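Local structure of protein NBR1 homolog (Arabidopsis thaliana, 6TGS) at residues D73-D76 and V77-R81. The protein probably acts as a receptor that delivers ubiquitinated protein aggregates to vacuolar degradation by autophagy, and homodimerizes through its PB1 domain. The protein carries 3 engineered substitutions. Residues are numbered along the deposited sequence; the frame is centred on the assembly and turned at random.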
ATOM      1  N   ASP A  73      -1.635  -8.232   6.206  1.00 22.03           N
ATOM      2  CA  ASP A  73      -1.258  -6.858   6.513  1.00 20.81           C
ATOM      3  C   ASP A  73      -2.118  -5.855   5.747  1.00 21.65           C
ATOM      4  O   ASP A  73      -2.415  -4.774   6.262  1.00 21.44           O
ATOM      5  CB  ASP A  73       0.211  -6.618   6.179  1.00 26.00           C
ATOM      6  CG  ASP A  73       1.131  -7.552   6.917  1.00 30.00           C
ATOM      7  OD1 ASP A  73       0.999  -7.667   8.159  1.00 27.40           O
ATOM      8  OD2 ASP A  73       1.991  -8.159   6.260  1.00 25.13           O
ATOM      9  N   LEU A  74      -2.474  -6.178   4.503  1.00 23.41           N
ATOM     10  CA  LEU A  74      -3.311  -5.259   3.729  1.00 25.87           C
ATOM     11  C   LEU A  74      -4.756  -5.328   4.183  1.00 31.93           C
ATOM     12  O   LEU A  74      -5.447  -4.299   4.252  1.00 36.20           O
ATOM     13  CB  LEU A  74      -3.208  -5.563   2.237  1.00 33.87           C
ATOM     14  CG  LEU A  74      -2.135  -4.810   1.468  1.00 35.56           C
ATOM     15  CD1 LEU A  74      -2.044  -5.391   0.052  1.00 48.77           C
ATOM     16  CD2 LEU A  74      -2.456  -3.323   1.456  1.00 38.17           C
ATOM     17  N   PHE A  75      -5.248  -6.533   4.477  1.00 35.99           N
ATOM     18  CA  PHE A  75      -6.571  -6.689   5.069  1.00 38.58           C
ATOM     19  C   PHE A  75      -6.707  -5.843   6.327  1.00 43.02           C
ATOM     20  O   PHE A  75      -7.754  -5.234   6.573  1.00 37.17           O
ATOM     21  CB  PHE A  75      -6.823  -8.165   5.380  1.00 40.14           C
ATOM     22  CG  PHE A  75      -8.202  -8.464   5.898  1.00 49.72           C
ATOM     23  CD1 PHE A  75      -9.293  -8.481   5.045  1.00 58.71           C
ATOM     24  CD2 PHE A  75      -8.402  -8.770   7.231  1.00 57.99           C
ATOM     25  CE1 PHE A  75     -10.561  -8.774   5.523  1.00 59.60           C
ATOM     26  CE2 PHE A  75      -9.671  -9.074   7.707  1.00 60.28           C
ATOM     27  CZ  PHE A  75     -10.749  -9.062   6.855  1.00 64.24           C
ATOM     28  N   ASP A  76      -5.642  -5.773   7.121  1.00 30.11           N
ATOM     29  CA  ASP A  76      -5.682  -5.020   8.361  1.00 31.86           C
ATOM     30  C   ASP A  76      -5.593  -3.512   8.162  1.00 32.40           C
ATOM     31  O   ASP A  76      -5.885  -2.763   9.099  1.00 27.92           O
ATOM     32  CB  ASP A  76      -4.569  -5.491   9.284  1.00 27.34           C
ATOM     33  CG  ASP A  76      -4.982  -5.437  10.736  1.00 40.88           C
ATOM     34  OD1 ASP A  76      -6.027  -6.034  11.073  1.00 48.17           O
ATOM     35  OD2 ASP A  76      -4.273  -4.797  11.536  1.00 36.22           O
ATOM     36  N   VAL A  77      -5.263  -3.014   6.987  1.00 30.42           N
ATOM     37  CA  VAL A  77      -5.375  -1.555   6.731  1.00 32.71           C
ATOM     38  C   VAL A  77      -6.858  -1.177   6.789  1.00 40.53           C
ATOM     39  O   VAL A  77      -7.192  -0.176   7.390  1.00 41.35           O
ATOM     40  CB  VAL A  77      -4.741  -1.183   5.383  1.00 30.96           C
ATOM     41  CG1 VAL A  77      -5.186   0.185   4.904  1.00 31.44           C
ATOM     42  CG2 VAL A  77      -3.225  -1.257   5.446  1.00 23.65           C
ATOM     43  N   THR A  78      -7.692  -1.991   6.178  1.00 42.00           N
ATOM     44  CA  THR A  78      -9.157  -1.754   6.140  1.00 48.31           C
ATOM     45  C   THR A  78      -9.767  -2.042   7.512  1.00 50.61           C
ATOM     46  O   THR A  78     -10.605  -1.261   7.956  1.00 48.16           O
ATOM     47  CB  THR A  78      -9.748  -2.700   5.088  1.00 46.23           C
ATOM     48  OG1 THR A  78     -10.063  -3.957   5.678  1.00 61.74           O
ATOM     49  CG2 THR A  78      -8.822  -2.949   3.922  1.00 54.48           C
ATOM     50  N   ASN A  79      -9.364  -3.145   8.133  1.00 42.26           N
ATOM     51  CA  ASN A  79      -9.939  -3.540   9.439  1.00 47.38           C
ATOM     52  C   ASN A  79      -9.778  -2.381  10.392  1.00 48.46           C
ATOM     53  O   ASN A  79     -10.664  -2.127  11.187  1.00 54.68           O
ATOM     54  CB  ASN A  79      -9.223  -4.730  10.057  1.00 39.46           C
ATOM     55  CG  ASN A  79      -9.492  -6.039   9.368  1.00 51.64           C
ATOM     56  OD1 ASN A  79     -10.241  -6.091   8.401  1.00 51.04           O
ATOM     57  ND2 ASN A  79      -8.873  -7.090   9.872  1.00 46.38           N
ATOM     58  N   GLN A  80      -8.683  -1.690  10.238  1.00 41.18           N
ATOM     59  CA  GLN A  80      -8.353  -0.528  11.117  1.00 38.14           C
ATOM     60  C   GLN A  80      -9.026   0.790  10.666  1.00 56.46           C
ATOM     61  O   GLN A  80      -8.727   1.837  11.248  1.00 61.40           O
ATOM     62  CB  GLN A  80      -6.841  -0.327  11.239  1.00 43.10           C
ATOM     63  CG  GLN A  80      -6.130  -1.371  12.084  1.00 36.50           C
ATOM     64  CD  GLN A  80      -4.630  -1.219  12.048  1.00 40.64           C
ATOM     65  OE1 GLN A  80      -4.017  -1.140  10.993  1.00 51.55           O
ATOM     66  NE2 GLN A  80      -4.020  -1.179  13.220  1.00 45.92           N
ATOM     67  N   ARG A  81      -9.829   0.737   9.618  1.00 52.54           N
ATOM     68  CA  ARG A  81     -10.549   1.927   9.120  1.00 56.63           C
ATOM     69  C   ARG A  81      -9.609   3.072   8.754  1.00 63.64           C
ATOM     70  O   ARG A  81      -9.982   4.212   8.963  1.00 68.58           O
ATOM     71  CB  ARG A  81     -11.653   2.329  10.087  1.00 57.79           C
ATOM     72  CG  ARG A  81     -12.753   1.293  10.254  1.00 66.72           C
ATOM     73  CD  ARG A  81     -13.808   1.855  11.184  1.00 71.88           C
ATOM     74  NE  ARG A  81     -14.700   0.834  11.701  1.00 74.22           N
ATOM     75  CZ  ARG A  81     -15.877   0.522  11.171  1.00 75.96           C
ATOM     76  NH1 ARG A  81     -16.313   1.157  10.096  1.00 75.32           N
ATOM     77  NH2 ARG A  81     -16.612  -0.427  11.719  1.00 79.78           N
TER
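Phe75 O is gripped twice within its own carbonyl plane, by Asn79 N in a nearly straight bond (N-H...O 161°) and by Thr78 OG1; the Asn79 N to Phe75 O distance is 3.1 Å. The hydroxyl reaches back to this carbonyl because chi1 of Thr78 (88°) sets OG1 between its backbone N and carbonyl carbon, and Thr78 OG1 thus comes to 2.8 Å from Phe75 O. The same torsion lays the methyl CG2 against Leu74 O, 3.6 Å away. This is the close-packed side: Val77 N bonds to Leu74 O, and the buried side chains of Leu74 and Val77 turn to the core, where Leu74 meets Met35 and Leu38 of helix 35-46 and Val77 meets Tyr58 of strand 55-59. The residues form the end of helix 71-79 in the ubiquitin-like PB1 fold, closed by a Schellman motif in which Arg81 takes a positive phi and its N bonds back to Thr78 O; the preceding Gln80 N keeps an ordinary helical bond to Asp76 O. The solvent side, with Phe75, Asn79 and Gln80 exposed, relies on a longer side-chain bond. There the Asn79 amide stands nearly perpendicular to the Phe75 ring (85° between planes), its OD1 over one face toward the rim, 3.1 Å from CE2. Asn79 ND2 donates to Asp76 OD1 at a long 3.3 Å, meeting the carboxylate on its anti side, while Asp76 OD2 makes a weak bond to a glycerol. An alanine in place of Asp76 would probably leave the Asn79 amide without this acceptor and freer to turn beside the ring.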